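2-oxo-1,2-dihydroquinoline 8-monooxygenase, oxygenase component (Pseudomonas putida, PDB 1Z03) probably hydroxylates quinolin-2(1H)-one at carbon 8 as the terminal oxygenase of a Rieske-type monooxygenase, using a [2Fe-2S] cluster and a mononuclear iron. Local coordinates at residues G261-L266 and R293-L298. Sequence-based numbering, arbitrary orientation.
With OCH (quinolin-2(1H)-one), chain I.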
loop_
_atom_site.group_PDB
_atom_site.type_symbol
_atom_site.label_atom_id
_atom_site.label_comp_id
_atom_site.label_asym_id
_atom_site.label_seq_id
_atom_site.Cartn_x
_atom_site.Cartn_y
_atom_site.Cartn_z
ATOM N N GLY A 261 -7.436 28.941 -23.510
ATOM C CA GLY A 261 -7.141 29.218 -22.116
ATOM C C GLY A 261 -7.687 30.542 -21.631
ATOM O O GLY A 261 -8.689 31.041 -22.153
ATOM N N MET A 262 -7.031 31.109 -20.627
ATOM C CA MET A 262 -7.457 32.379 -20.060
ATOM C C MET A 262 -6.265 33.224 -19.639
ATOM O O MET A 262 -5.226 32.698 -19.243
ATOM C CB MET A 262 -8.346 32.135 -18.843
ATOM C CG MET A 262 -7.670 31.300 -17.766
ATOM S SD MET A 262 -8.754 30.873 -16.405
ATOM C CE MET A 262 -7.887 31.530 -15.053
ATOM N N MET A 263 -6.436 34.539 -19.727
ATOM C CA MET A 263 -5.406 35.497 -19.344
ATOM C C MET A 263 -5.961 36.346 -18.202
ATOM O O MET A 263 -7.044 36.923 -18.317
ATOM C CB MET A 263 -5.046 36.395 -20.535
ATOM C CG MET A 263 -4.073 37.525 -20.218
ATOM S SD MET A 263 -2.425 36.924 -19.772
ATOM C CE MET A 263 -1.841 36.312 -21.307
ATOM N N GLN A 264 -5.223 36.418 -17.099
ATOM C CA GLN A 264 -5.661 37.205 -15.959
ATOM C C GLN A 264 -5.049 38.602 -16.068
ATOM O O GLN A 264 -3.836 38.742 -16.247
ATOM C CB GLN A 264 -5.246 36.508 -14.661
ATOM C CG GLN A 264 -5.679 35.048 -14.623
ATOM C CD GLN A 264 -5.737 34.476 -13.225
ATOM O OE1 GLN A 264 -4.714 34.322 -12.555
ATOM N NE2 GLN A 264 -6.942 34.152 -12.774
ATOM N N TRP A 265 -5.895 39.627 -15.982
ATOM C CA TRP A 265 -5.438 41.010 -16.108
ATOM C C TRP A 265 -4.785 41.544 -14.840
ATOM O O TRP A 265 -5.251 42.523 -14.255
ATOM C CB TRP A 265 -6.601 41.933 -16.509
ATOM C CG TRP A 265 -7.208 41.613 -17.843
ATOM C CD1 TRP A 265 -8.469 41.144 -18.073
ATOM C CD2 TRP A 265 -6.584 41.735 -19.132
ATOM N NE1 TRP A 265 -8.673 40.966 -19.424
ATOM C CE2 TRP A 265 -7.534 41.319 -20.097
ATOM C CE3 TRP A 265 -5.318 42.155 -19.567
ATOM C CZ2 TRP A 265 -7.258 41.311 -21.468
ATOM C CZ3 TRP A 265 -5.041 42.148 -20.934
ATOM C CH2 TRP A 265 -6.010 41.728 -21.867
ATOM N N LEU A 266 -3.701 40.902 -14.419
ATOM C CA LEU A 266 -2.994 41.337 -13.226
ATOM C C LEU A 266 -2.353 42.701 -13.485
ATOM O O LEU A 266 -1.980 43.027 -14.619
ATOM C CB LEU A 266 -1.918 40.312 -12.837
ATOM C CG LEU A 266 -2.398 38.868 -12.663
ATOM C CD1 LEU A 266 -1.334 38.059 -11.928
ATOM C CD2 LEU A 266 -3.704 38.855 -11.889
ATOM N N ARG A 293 2.409 38.415 -14.553
ATOM C CA ARG A 293 1.060 38.077 -14.975
ATOM C C ARG A 293 0.924 36.587 -15.264
ATOM O O ARG A 293 1.763 35.991 -15.936
ATOM C CB ARG A 293 0.680 38.876 -16.219
ATOM C CG ARG A 293 -0.739 38.630 -16.683
ATOM C CD ARG A 293 -1.153 39.654 -17.713
ATOM N NE ARG A 293 -0.354 39.590 -18.931
ATOM C CZ ARG A 293 -0.469 40.456 -19.937
ATOM N NH1 ARG A 293 0.286 40.327 -21.018
ATOM N NH2 ARG A 293 -1.332 41.461 -19.852
ATOM N N THR A 294 -0.149 35.990 -14.762
ATOM C CA THR A 294 -0.379 34.569 -14.968
ATOM C C THR A 294 -1.523 34.255 -15.929
ATOM O O THR A 294 -2.529 34.968 -15.995
ATOM C CB THR A 294 -0.655 33.849 -13.629
ATOM O OG1 THR A 294 -1.733 34.500 -12.951
ATOM C CG2 THR A 294 0.574 33.880 -12.738
ATOM N N SER A 295 -1.348 33.166 -16.669
ATOM C CA SER A 295 -2.333 32.691 -17.628
ATOM C C SER A 295 -2.200 31.173 -17.660
ATOM O O SER A 295 -1.153 30.636 -17.294
ATOM C CB SER A 295 -2.041 33.259 -19.021
ATOM O OG SER A 295 -0.781 32.820 -19.508
ATOM N N VAL A 296 -3.260 30.481 -18.074
ATOM C CA VAL A 296 -3.216 29.030 -18.163
ATOM C C VAL A 296 -3.983 28.560 -19.398
ATOM O O VAL A 296 -5.030 29.116 -19.739
ATOM C CB VAL A 296 -3.794 28.376 -16.881
ATOM C CG1 VAL A 296 -5.236 28.805 -16.670
ATOM C CG2 VAL A 296 -3.687 26.854 -16.976
ATOM N N VAL A 297 -3.440 27.551 -20.074
ATOM C CA VAL A 297 -4.059 27.000 -21.276
ATOM C C VAL A 297 -4.077 25.467 -21.209
ATOM O O VAL A 297 -3.268 24.862 -20.500
ATOM C CB VAL A 297 -3.277 27.431 -22.571
ATOM C CG1 VAL A 297 -3.186 28.950 -22.665
ATOM C CG2 VAL A 297 -1.882 26.830 -22.575
ATOM N N LEU A 298 -4.998 24.843 -21.939
ATOM C CA LEU A 298 -5.075 23.386 -21.982
ATOM C C LEU A 298 -3.758 22.869 -22.565
ATOM O O LEU A 298 -3.149 23.528 -23.415
ATOM C CB LEU A 298 -6.251 22.943 -22.864
ATOM C CG LEU A 298 -7.649 22.916 -22.227
ATOM C CD1 LEU A 298 -8.717 22.841 -23.307
ATOM C CD2 LEU A 298 -7.762 21.719 -21.287
HETATM O O1 OCH I . 0.187 33.780 -8.830
HETATM N N2 OCH I . 1.835 32.316 -9.572
HETATM C C3 OCH I . 3.194 31.950 -9.748
HETATM C C4 OCH I . 3.554 30.702 -10.380
HETATM C C5 OCH I . 4.908 30.398 -10.517
HETATM C C6 OCH I . 5.914 31.297 -10.040
HETATM C C7 OCH I . 5.570 32.502 -9.431
HETATM C C8 OCH I . 4.227 32.862 -9.264
HETATM C C9 OCH I . 3.828 34.145 -8.612
HETATM C C10 OCH I . 2.537 34.475 -8.455
HETATM C C1 OCH I . 1.392 33.550 -8.941
HETATM O O HOH W 1 -2.577 42.699 -17.480
#
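Arg293 reaches across to Met263, Gln264 and Trp265. CB leads out with CG anti to the backbone N (chi1 -177°), which carries Arg293 CG to within 3.1 Å of Gln264 O. CD keeps beside that carbonyl and, after the bend at chi3, Arg293 NE lies 3.5 Å from Met263 SD, the sulfur sitting over one face of the guanidinium. NE also forms a salt bridge with Glu305 on the next strand, and NH1 and NH2 bond to the carbonyls of Phe180 and Pro181. Arg293 NH2 ends 3.9 Å from Trp265 CZ3, the indole and guanidinium planes 74° apart, which excludes a parallel stack; a water links the same nitrogen to Leu266 O. With only an alanine at this position, Glu305 would probably lose its charge partner and Met263 SD the flat group it lies over.

The backbones are neighbouring antiparallel strands (axes 175° apart) inside the large sheet of the catalytic domain, whose family belongs to the Bet v 1-like clan. Met262 and Val296 form a hydrogen-bonded pair, Met262 N to Val296 O measuring 3.0 Å, and Met262 CG packs 3.7 Å from Val296 CG1 on the face met by helix 392-404. Gln264 N bonds to Thr294 O. Gln264 OE1 lies 3.0 Å from Thr294 OG1; Gln264 NE2 bonds to Ser393 OG. Thr294 CG2 stands 3.7 Å from quinolinone N2, placing this strand pair at the substrate pocket, with the Thr294 side chain about 7 Å from that of the iron ligand His221.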